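Side-chain contacts in TAF6 (Antonospora locustae, PDB 4ATG), which probably serves in the transcription factor TFIID, its HEAT repeat domain being involved in forming the Taf6-Taf9 complex: residues Y116-Y121 / S158-N163; V106-A111 / S149-L154; F80-L85 / R123-L128. All blocks are in the same frame, centred on the assembly; numbering follows the deposited sequence. Where two conformers were deposited one is given.

Contact 1: residues Y116-Y121 / S158-N163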
loop_
_atom_site.group_PDB
_atom_site.type_symbol
_atom_site.label_atom_id
_atom_site.label_comp_id
_atom_site.label_asym_id
_atom_site.label_seq_id
_atom_site.Cartn_x
_atom_site.Cartn_y
_atom_site.Cartn_z
ATOM N N TYR A 116 4.319 -4.811 -6.287
ATOM C CA TYR A 116 4.580 -4.251 -7.622
ATOM C C TYR A 116 5.711 -3.216 -7.537
ATOM O O TYR A 116 6.601 -3.201 -8.398
ATOM C CB TYR A 116 3.315 -3.580 -8.172
ATOM C CG TYR A 116 3.519 -3.053 -9.574
ATOM C CD1 TYR A 116 3.317 -3.870 -10.677
ATOM C CD2 TYR A 116 3.991 -1.756 -9.795
ATOM C CE1 TYR A 116 3.541 -3.404 -11.973
ATOM C CE2 TYR A 116 4.195 -1.272 -11.090
ATOM C CZ TYR A 116 3.985 -2.111 -12.173
ATOM O OH TYR A 116 4.156 -1.669 -13.460
ATOM N N ILE A 117 5.669 -2.363 -6.523
ATOM C CA ILE A 117 6.707 -1.323 -6.336
ATOM C C ILE A 117 8.032 -1.993 -6.026
ATOM O O ILE A 117 9.048 -1.655 -6.625
ATOM C CB ILE A 117 6.279 -0.333 -5.228
ATOM C CG1 ILE A 117 5.041 0.479 -5.677
ATOM C CG2 ILE A 117 7.457 0.609 -4.826
ATOM C CD1 ILE A 117 4.376 1.336 -4.520
ATOM N N TYR A 118 8.003 -2.962 -5.108
ATOM C CA TYR A 118 9.190 -3.725 -4.728
ATOM C C TYR A 118 9.817 -4.357 -5.976
ATOM O O TYR A 118 11.018 -4.189 -6.222
ATOM C CB TYR A 118 8.809 -4.800 -3.690
ATOM C CG TYR A 118 9.979 -5.571 -3.133
ATOM C CD1 TYR A 118 10.621 -5.153 -1.968
ATOM C CD2 TYR A 118 10.349 -6.801 -3.673
ATOM C CE1 TYR A 118 11.652 -5.906 -1.398
ATOM C CE2 TYR A 118 11.398 -7.547 -3.125
ATOM C CZ TYR A 118 12.035 -7.100 -1.983
ATOM O OH TYR A 118 13.053 -7.842 -1.430
ATOM N N ASP A 119 9.024 -5.091 -6.747
ATOM C CA ASP A 119 9.529 -5.761 -7.950
ATOM C C ASP A 119 10.032 -4.795 -9.019
ATOM O O ASP A 119 11.019 -5.089 -9.691
ATOM C CB ASP A 119 8.444 -6.654 -8.554
ATOM C CG ASP A 119 8.150 -7.929 -7.757
ATOM O OD1 ASP A 119 8.986 -8.315 -6.933
ATOM O OD2 ASP A 119 7.138 -8.585 -8.046
ATOM N N THR A 120 9.348 -3.670 -9.194
ATOM C CA THR A 120 9.690 -2.725 -10.262
ATOM C C THR A 120 10.890 -1.842 -9.931
ATOM O O THR A 120 11.673 -1.502 -10.832
ATOM C CB THR A 120 8.441 -1.887 -10.611
ATOM O OG1 THR A 120 7.380 -2.778 -10.955
ATOM C CG2 THR A 120 8.664 -0.896 -11.778
ATOM N N TYR A 121 10.965 -1.378 -8.681
ATOM C CA TYR A 121 11.936 -0.350 -8.263
ATOM C C TYR A 121 13.020 -0.685 -7.275
ATOM O O TYR A 121 13.919 0.158 -7.099
ATOM C CB TYR A 121 11.132 0.858 -7.712
ATOM C CG TYR A 121 10.213 1.468 -8.743
ATOM C CD1 TYR A 121 10.714 2.267 -9.767
ATOM C CD2 TYR A 121 8.835 1.242 -8.702
ATOM C CE1 TYR A 121 9.869 2.838 -10.717
ATOM C CE2 TYR A 121 7.981 1.807 -9.654
ATOM C CZ TYR A 121 8.506 2.596 -10.665
ATOM O OH TYR A 121 7.680 3.155 -11.622
ATOM N N SER A 158 5.267 -12.577 2.388
ATOM C CA SER A 158 5.102 -13.860 1.700
ATOM C C SER A 158 5.039 -13.757 0.172
ATOM O O SER A 158 5.390 -14.719 -0.523
ATOM C CB SER A 158 3.870 -14.585 2.234
ATOM O OG SER A 158 2.667 -14.188 1.592
ATOM N N ILE A 159 4.562 -12.611 -0.355
ATOM C CA ILE A 159 4.424 -12.474 -1.812
ATOM C C ILE A 159 5.609 -11.728 -2.484
ATOM O O ILE A 159 5.663 -11.684 -3.714
ATOM C CB ILE A 159 3.051 -11.837 -2.189
ATOM C CG1 ILE A 159 2.988 -10.358 -1.739
ATOM C CG2 ILE A 159 1.858 -12.691 -1.640
ATOM C CD1 ILE A 159 1.844 -9.507 -2.376
ATOM N N LEU A 160 6.519 -11.116 -1.708
ATOM C CA LEU A 160 7.622 -10.330 -2.315
ATOM C C LEU A 160 8.552 -11.134 -3.229
ATOM O O LEU A 160 8.719 -10.776 -4.398
ATOM C CB LEU A 160 8.418 -9.547 -1.266
ATOM C CG LEU A 160 7.619 -8.504 -0.484
ATOM C CD1 LEU A 160 8.447 -7.888 0.646
ATOM C CD2 LEU A 160 7.002 -7.446 -1.431
ATOM N N SER A 161 9.112 -12.231 -2.712
ATOM C CA SER A 161 10.030 -13.116 -3.448
ATOM C C SER A 161 10.350 -14.333 -2.621
ATOM O O SER A 161 10.208 -14.301 -1.395
ATOM C CB SER A 161 11.335 -12.387 -3.781
ATOM O OG SER A 161 12.112 -12.103 -2.625
ATOM N N LYS A 162 10.831 -15.408 -3.290
ATOM C CA LYS A 162 11.274 -16.630 -2.621
ATOM C C LYS A 162 12.441 -16.329 -1.697
ATOM O O LYS A 162 12.544 -16.957 -0.645
ATOM C CB LYS A 162 11.682 -17.699 -3.648
ATOM C CG LYS A 162 10.503 -18.294 -4.405
ATOM C CD LYS A 162 10.952 -19.429 -5.329
ATOM C CE LYS A 162 10.336 -19.311 -6.702
ATOM N NZ LYS A 162 11.220 -19.898 -7.740
ATOM N N ASN A 163 13.310 -15.361 -2.065
ATOM C CA ASN A 163 14.445 -15.003 -1.210
ATOM C C ASN A 163 14.003 -14.332 0.091
ATOM O O ASN A 163 14.628 -14.566 1.117
ATOM C CB ASN A 163 15.504 -14.185 -1.954
ATOM C CG ASN A 163 16.797 -14.049 -1.172
ATOM O OD1 ASN A 163 17.106 -12.991 -0.619
ATOM N ND2 ASN A 163 17.553 -15.134 -1.059
HETATM O O HOH W 1 13.942 -10.143 -2.880
#

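Contact 2: residues V106-A111 / S149-L154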
loop_
_atom_site.group_PDB
_atom_site.type_symbol
_atom_site.label_atom_id
_atom_site.label_comp_id
_atom_site.label_asym_id
_atom_site.label_seq_id
_atom_site.Cartn_x
_atom_site.Cartn_y
_atom_site.Cartn_z
ATOM N N VAL A 106 -8.538 -5.525 1.987
ATOM C CA VAL A 106 -7.861 -4.220 1.878
ATOM C C VAL A 106 -6.363 -4.429 2.088
ATOM O O VAL A 106 -5.551 -3.927 1.322
ATOM C CB VAL A 106 -8.431 -3.172 2.876
ATOM C CG1 VAL A 106 -7.550 -1.915 2.935
ATOM C CG2 VAL A 106 -9.868 -2.814 2.522
ATOM N N ARG A 107 -6.013 -5.174 3.128
ATOM C CA ARG A 107 -4.622 -5.442 3.478
ATOM C C ARG A 107 -3.908 -6.153 2.338
ATOM O O ARG A 107 -2.799 -5.768 1.978
ATOM C CB ARG A 107 -4.542 -6.297 4.738
ATOM C CG ARG A 107 -5.166 -5.633 5.959
ATOM C CD ARG A 107 -5.052 -6.537 7.176
ATOM N NE ARG A 107 -5.748 -5.968 8.331
ATOM C CZ ARG A 107 -5.247 -5.038 9.138
ATOM N NH1 ARG A 107 -4.025 -4.567 8.943
ATOM N NH2 ARG A 107 -5.968 -4.568 10.141
ATOM N N LYS A 108 -4.544 -7.174 1.778
ATOM C CA LYS A 108 -3.969 -7.944 0.680
ATOM C C LYS A 108 -3.849 -7.108 -0.583
ATOM O O LYS A 108 -2.832 -7.222 -1.283
ATOM C CB LYS A 108 -4.808 -9.188 0.398
ATOM C CG LYS A 108 -4.727 -10.219 1.515
ATOM C CD LYS A 108 -5.676 -11.360 1.205
ATOM C CE LYS A 108 -5.490 -12.478 2.174
ATOM N NZ LYS A 108 -6.646 -13.412 2.138
ATOM N N MET A 109 -4.887 -6.292 -0.899
ATOM C CA MET A 109 -4.887 -5.454 -2.105
ATOM C C MET A 109 -3.729 -4.461 -2.042
ATOM O O MET A 109 -3.007 -4.300 -3.019
ATOM C CB MET A 109 -6.209 -4.690 -2.239
ATOM C CG MET A 109 -6.267 -3.840 -3.475
ATOM S SD MET A 109 -7.700 -2.753 -3.437
ATOM C CE MET A 109 -7.545 -1.966 -4.997
ATOM N N SER A 110 -3.565 -3.798 -0.882
ATOM C CA SER A 110 -2.463 -2.843 -0.703
ATOM C C SER A 110 -1.125 -3.570 -0.783
ATOM O O SER A 110 -0.202 -3.056 -1.396
ATOM C CB SER A 110 -2.566 -2.116 0.628
ATOM O OG SER A 110 -1.496 -1.185 0.717
ATOM N N ALA A 111 -1.027 -4.795 -0.176
ATOM C CA ALA A 111 0.207 -5.600 -0.188
ATOM C C ALA A 111 0.622 -5.931 -1.631
ATOM O O ALA A 111 1.817 -5.929 -1.939
ATOM C CB ALA A 111 0.010 -6.894 0.608
ATOM N N SER A 149 -2.976 -7.063 12.043
ATOM C CA SER A 149 -1.793 -6.291 11.625
ATOM C C SER A 149 -0.640 -7.225 11.261
ATOM O O SER A 149 -0.019 -7.056 10.215
ATOM C CB SER A 149 -1.353 -5.327 12.724
ATOM O OG SER A 149 -2.237 -4.223 12.791
ATOM N N GLN A 150 -0.361 -8.223 12.126
ATOM C CA GLN A 150 0.705 -9.200 11.911
ATOM C C GLN A 150 0.424 -10.043 10.672
ATOM O O GLN A 150 1.357 -10.389 9.952
ATOM C CB GLN A 150 0.836 -10.120 13.134
ATOM C CG GLN A 150 1.353 -9.400 14.393
ATOM C CD GLN A 150 1.266 -10.305 15.597
ATOM O OE1 GLN A 150 0.653 -11.376 15.562
ATOM N NE2 GLN A 150 1.877 -9.893 16.697
ATOM N N TYR A 151 -0.862 -10.360 10.426
ATOM C CA TYR A 151 -1.304 -11.133 9.258
ATOM C C TYR A 151 -1.029 -10.343 7.979
ATOM O O TYR A 151 -0.543 -10.910 7.002
ATOM C CB TYR A 151 -2.797 -11.478 9.365
ATOM C CG TYR A 151 -3.352 -12.161 8.141
ATOM C CD1 TYR A 151 -3.182 -13.529 7.945
ATOM C CD2 TYR A 151 -4.055 -11.445 7.178
ATOM C CE1 TYR A 151 -3.683 -14.165 6.811
ATOM C CE2 TYR A 151 -4.541 -12.067 6.028
ATOM C CZ TYR A 151 -4.362 -13.430 5.858
ATOM O OH TYR A 151 -4.874 -14.067 4.757
ATOM N N GLY A 152 -1.398 -9.062 7.971
ATOM C CA GLY A 152 -1.149 -8.216 6.801
ATOM C C GLY A 152 0.342 -8.163 6.516
ATOM O O GLY A 152 0.772 -8.387 5.379
ATOM N N ALA A 153 1.146 -7.906 7.561
ATOM C CA ALA A 153 2.613 -7.818 7.448
ATOM C C ALA A 153 3.208 -9.112 6.889
ATOM O O ALA A 153 3.978 -9.049 5.936
ATOM C CB ALA A 153 3.229 -7.490 8.792
ATOM N N LEU A 154 2.802 -10.281 7.430
ATOM C CA LEU A 154 3.283 -11.574 6.935
ATOM C C LEU A 154 2.817 -11.853 5.499
ATOM O O LEU A 154 3.615 -12.326 4.688
ATOM C CB LEU A 154 2.846 -12.730 7.861
ATOM C CG LEU A 154 3.385 -14.124 7.455
ATOM C CD1 LEU A 154 4.929 -14.143 7.348
ATOM C CD2 LEU A 154 2.892 -15.196 8.401
#

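Contact 3: residues F80-L85 / R123-L128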
loop_
_atom_site.group_PDB
_atom_site.type_symbol
_atom_site.label_atom_id
_atom_site.label_comp_id
_atom_site.label_asym_id
_atom_site.label_seq_id
_atom_site.Cartn_x
_atom_site.Cartn_y
_atom_site.Cartn_z
ATOM N N PHE A 80 5.622 10.786 -14.069
ATOM C CA PHE A 80 6.946 10.337 -13.619
ATOM C C PHE A 80 6.807 10.147 -12.131
ATOM O O PHE A 80 6.820 11.120 -11.372
ATOM C CB PHE A 80 8.026 11.384 -13.945
ATOM C CG PHE A 80 9.401 10.958 -13.501
ATOM C CD1 PHE A 80 9.942 9.751 -13.920
ATOM C CD2 PHE A 80 10.166 11.772 -12.675
ATOM C CE1 PHE A 80 11.229 9.359 -13.514
ATOM C CE2 PHE A 80 11.468 11.400 -12.300
ATOM C CZ PHE A 80 11.982 10.183 -12.700
ATOM N N ILE A 81 6.566 8.909 -11.720
ATOM C CA ILE A 81 6.239 8.582 -10.328
ATOM C C ILE A 81 7.407 8.434 -9.391
ATOM O O ILE A 81 7.233 8.554 -8.177
ATOM C CB ILE A 81 5.292 7.344 -10.298
ATOM C CG1 ILE A 81 4.380 7.320 -9.039
ATOM C CG2 ILE A 81 6.075 6.003 -10.436
ATOM C CD1 ILE A 81 3.354 8.539 -8.935
ATOM N N ASP A 82 8.591 8.100 -9.918
ATOM C CA ASP A 82 9.774 7.847 -9.077
ATOM C C ASP A 82 9.998 8.801 -7.898
ATOM O O ASP A 82 10.247 8.283 -6.815
ATOM C CB ASP A 82 11.064 7.727 -9.899
ATOM C CG ASP A 82 11.005 6.733 -11.052
ATOM O OD1 ASP A 82 9.934 6.641 -11.708
ATOM O OD2 ASP A 82 12.062 6.124 -11.368
ATOM N N PRO A 83 9.887 10.149 -8.045
ATOM C CA PRO A 83 10.113 11.045 -6.886
ATOM C C PRO A 83 9.095 10.933 -5.758
ATOM O O PRO A 83 9.313 11.508 -4.694
ATOM C CB PRO A 83 10.037 12.455 -7.496
ATOM C CG PRO A 83 10.160 12.278 -8.964
ATOM C CD PRO A 83 9.537 10.941 -9.244
ATOM N N TYR A 84 8.001 10.209 -5.990
ATOM C CA TYR A 84 6.894 10.108 -5.040
ATOM C C TYR A 84 6.724 8.742 -4.426
ATOM O O TYR A 84 5.884 8.587 -3.547
ATOM C CB TYR A 84 5.584 10.577 -5.712
ATOM C CG TYR A 84 5.723 11.970 -6.284
ATOM C CD1 TYR A 84 5.774 13.087 -5.451
ATOM C CD2 TYR A 84 5.893 12.168 -7.652
ATOM C CE1 TYR A 84 5.958 14.370 -5.969
ATOM C CE2 TYR A 84 6.067 13.449 -8.180
ATOM C CZ TYR A 84 6.123 14.541 -7.332
ATOM O OH TYR A 84 6.352 15.798 -7.836
ATOM N N LEU A 85 7.545 7.751 -4.833
ATOM C CA LEU A 85 7.433 6.401 -4.261
ATOM C C LEU A 85 7.673 6.416 -2.758
ATOM O O LEU A 85 7.089 5.607 -2.044
ATOM C CB LEU A 85 8.417 5.436 -4.938
ATOM C CG LEU A 85 8.152 5.196 -6.439
ATOM C CD1 LEU A 85 9.266 4.418 -7.035
ATOM C CD2 LEU A 85 6.799 4.445 -6.664
ATOM N N ARG A 123 15.602 -2.580 -7.443
ATOM C CA ARG A 123 16.981 -2.616 -8.007
ATOM C C ARG A 123 17.461 -1.230 -8.448
ATOM O O ARG A 123 18.667 -1.013 -8.621
ATOM C CB ARG A 123 17.104 -3.621 -9.163
ATOM C CG ARG A 123 16.925 -5.077 -8.733
ATOM C CD ARG A 123 17.226 -6.030 -9.871
ATOM N NE ARG A 123 16.848 -7.406 -9.538
ATOM C CZ ARG A 123 15.704 -7.981 -9.897
ATOM N NH1 ARG A 123 14.808 -7.309 -10.609
ATOM N NH2 ARG A 123 15.448 -9.235 -9.550
ATOM N N SER A 124 16.528 -0.300 -8.629
ATOM C CA SER A 124 16.851 1.076 -9.035
ATOM C C SER A 124 17.143 1.961 -7.839
ATOM O O SER A 124 18.052 2.772 -7.911
ATOM C CB SER A 124 15.703 1.705 -9.817
ATOM O OG SER A 124 15.275 0.864 -10.869
ATOM N N TYR A 125 16.368 1.828 -6.755
ATOM C CA TYR A 125 16.491 2.690 -5.569
ATOM C C TYR A 125 16.878 1.848 -4.368
ATOM O O TYR A 125 16.042 1.115 -3.845
ATOM C CB TYR A 125 15.177 3.492 -5.365
ATOM C CG TYR A 125 14.851 4.367 -6.566
ATOM C CD1 TYR A 125 15.584 5.520 -6.831
ATOM C CD2 TYR A 125 13.859 4.000 -7.475
ATOM C CE1 TYR A 125 15.362 6.274 -7.978
ATOM C CE2 TYR A 125 13.599 4.769 -8.611
ATOM C CZ TYR A 125 14.369 5.896 -8.863
ATOM O OH TYR A 125 14.166 6.653 -9.978
ATOM N N LYS A 126 18.152 1.929 -3.959
ATOM C CA LYS A 126 18.749 1.102 -2.895
ATOM C C LYS A 126 18.047 1.067 -1.538
ATOM O O LYS A 126 18.051 0.022 -0.899
ATOM C CB LYS A 126 20.267 1.369 -2.736
ATOM C CG LYS A 126 20.622 2.772 -2.251
ATOM C CD LYS A 126 22.126 2.964 -2.111
ATOM C CE LYS A 126 22.466 4.349 -1.621
ATOM N NZ LYS A 126 23.907 4.468 -1.283
ATOM N N THR A 127 17.469 2.184 -1.091
ATOM C CA THR A 127 16.830 2.252 0.234
ATOM C C THR A 127 15.424 1.636 0.250
ATOM O O THR A 127 14.881 1.392 1.321
ATOM C CB THR A 127 16.745 3.705 0.702
ATOM O OG1 THR A 127 15.906 4.424 -0.203
ATOM C CG2 THR A 127 18.114 4.381 0.823
ATOM N N LEU A 128 14.833 1.402 -0.918
ATOM C CA LEU A 128 13.459 0.898 -1.015
ATOM C C LEU A 128 13.212 -0.463 -0.322
ATOM O O LEU A 128 12.346 -0.534 0.555
ATOM C CB LEU A 128 13.032 0.877 -2.493
ATOM C CG LEU A 128 11.547 0.819 -2.799
ATOM C CD1 LEU A 128 11.248 1.539 -4.111
ATOM C CD2 LEU A 128 11.037 -0.628 -2.840
#

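Contact 1: residues Y116-Y121 / S158-N163
Tyr118 and Leu160 are where the backbones come nearest, with their CA atoms 7.2 Å apart. Segment 116-121 is the last part of helix 104-121. Segment 158-163 includes the end of helix 147-160 and the start of helix 162-179, with Ser161 at the N-cap position of the latter. Ser161 OG accepts from the backbone N of Val164.

The CB of Tyr118 points toward the other segment. Its CG stands anti to the backbone N (chi1 -175°), and this carries the ring across the gap. Leu160 meets it at about a right angle and covers one face. Leu160 CD2 sits 3.9 Å from Tyr118 CG. This is a CH-pi contact: the methyl carbon lies 4.3 Å from the ring centroid and 27° off the ring normal. Leu160 CB lies over the rim near Tyr118 CE2, at 4.0 Å. The Tyr118 side chain also touches Val164 of helix 162-179.

The phenol end is polar. A water at the edge of the ring, in its plane, is hydrogen-bonded to Tyr118 OH at 2.9 Å and to Ser161 OG at 2.7 Å. It therefore bridges the two segments, and Ser161 OG serves both the cap and the water.

The end of Asp119 comes nearer than its CB direction suggests. Its OD1 is 3.5 Å from Leu160 O, a close pair of two acceptor oxygens. Lys115 probably eases this: its NZ forms a salt bridge with Asp119 OD2, a hydrogen bond with Ile159 O and a weak one with Leu160 O.

The contact joins helix 104-121 to the end of helix 147-160, the next helix but one. Helix 128-140 packs against both, with Ala129 on Tyr118 and Leu133 on Leu160. This is consistent with the side-by-side stacking of helices in a HEAT repeat solenoid.

Contact 2: residues V106-A111 / S149-L154
Lys108 and Tyr151 make the closest approach, with Lys108 CE 3.1 Å from Tyr151 OH. The lysine chain is extended beyond CG and meets the ring at its edge, near the ring plane. Lys108 NZ lies 3.2 Å from the same hydroxyl. Tyr151 CG is anti to the backbone N (chi1 175°), which brings the phenol end nearer to the other helix than its CB direction suggests.

Arg107 forms the second point of contact. Its chain is extended from CG to NE and passes close to the backbone at Gly152, with Arg107 CD 4.3 Å from Gly152 CA. The CA atoms of Arg107 and Gly152 are only 5.5 Å apart. The guanidinium goes on to Ser149: Arg107 NH1 is 3.9 Å from Ser149 CA, and Ser149 N stands over the rim of one guanidinium face.

The two helix segments run at 28° to each other, with axes 9.5 Å apart at closest approach. This near-parallel packing of helices 104-121 and 147-160 is consistent with neighbouring HEAT repeats. Farther out, carbonyls at the end of helix 85-97 and in the loop after it fix the arginine. NH1 donates to Val96 O, and NH2 to Gly98 O and Ile101 O. Ser149 OG bonds Ile97 O in the same region. Lys184 makes a cation-pi contact with the Tyr151 ring.

The buried guanidinium is thus held by neutral carbonyl oxygens on both terminal nitrogens. Such a set of acceptors would probably stabilise its positive charge and fix its rotation, while the second segment supplies packing.

Contact 3: residues F80-L85 / R123-L128
Asp82 and Tyr125 join two loops through one short hydrogen bond. Tyr125 OH donates to Asp82 OD2 at 2.6 Å. The oxygen accepts through its anti lone pair, the one away from OD1. It lies at the edge of the phenol ring, in the ring plane. The carboxylate is turned almost square to that ring, with the two planes 85° apart.

Both side chains leave their backbones in a similar way. Each CG is anti to its own carbonyl carbon and beside the backbone N, with chi1 -52° in Asp82 and -59° in Tyr125. In both residues CB points toward the other loop. Tyrosine provides most of the reach, since the CA atoms of Asp82 and Tyr125 remain 9.2 Å apart. The hydroxyl also lies against the aspartate stem: Tyr125 OH is 3.3 Å from Asp82 CB. The two side chains cross at about a right angle, so the phenol end meets the carboxylate across its path.

Residues 81-83 adopt helix-like backbone angles but do not form a regular helix, and they lead into helix 85-97. Tyr125 to Leu128 form a type I beta turn that leads into helix 128-140, with Leu128 N bonded to Tyr125 O at 3.2 Å. Nearby, Tyr121 of helix 104-121 touches Asp82, Leu85 and Leu128. A bound buffer molecule, NHE, lies about 4 Å from the Tyr125 side chain. It probably comes from the crystallisation liquor.

The contact is at the surface and ties two inter-helix loops of the HEAT repeat domain, the one before helix 85-97 and the one before helix 128-140. A single neutral donor meets a carboxylate here. Donation by the phenol would probably stabilise the negative charge of Asp82 and favour its ionised form.

From the N terminus, the chain first reaches loop segment 80-85, which leads into helix 85-97. Helix 104-121 then supplies 106-111 and 116-121. Segment 123-128 follows and closes contact 3. Farther on, 149-154 on helix 147-160 closes contact 2, and 158-163 closes contact 1. All three loops cross one another, because their segments alternate along the chain. Contacts 1 and 2 share the same pair of helices and touch where Ile159 CD1 packs on Ala111 O. Contacts 1 and 3 meet through Tyr121, which packs on Ile81, Asp82, Leu85 and Leu128. Contacts 2 and 3 stay apart, about 11 Å between nearest atoms. Helix 104-121 carries a segment of contacts 1 and 2, and its last residue reaches contact 3.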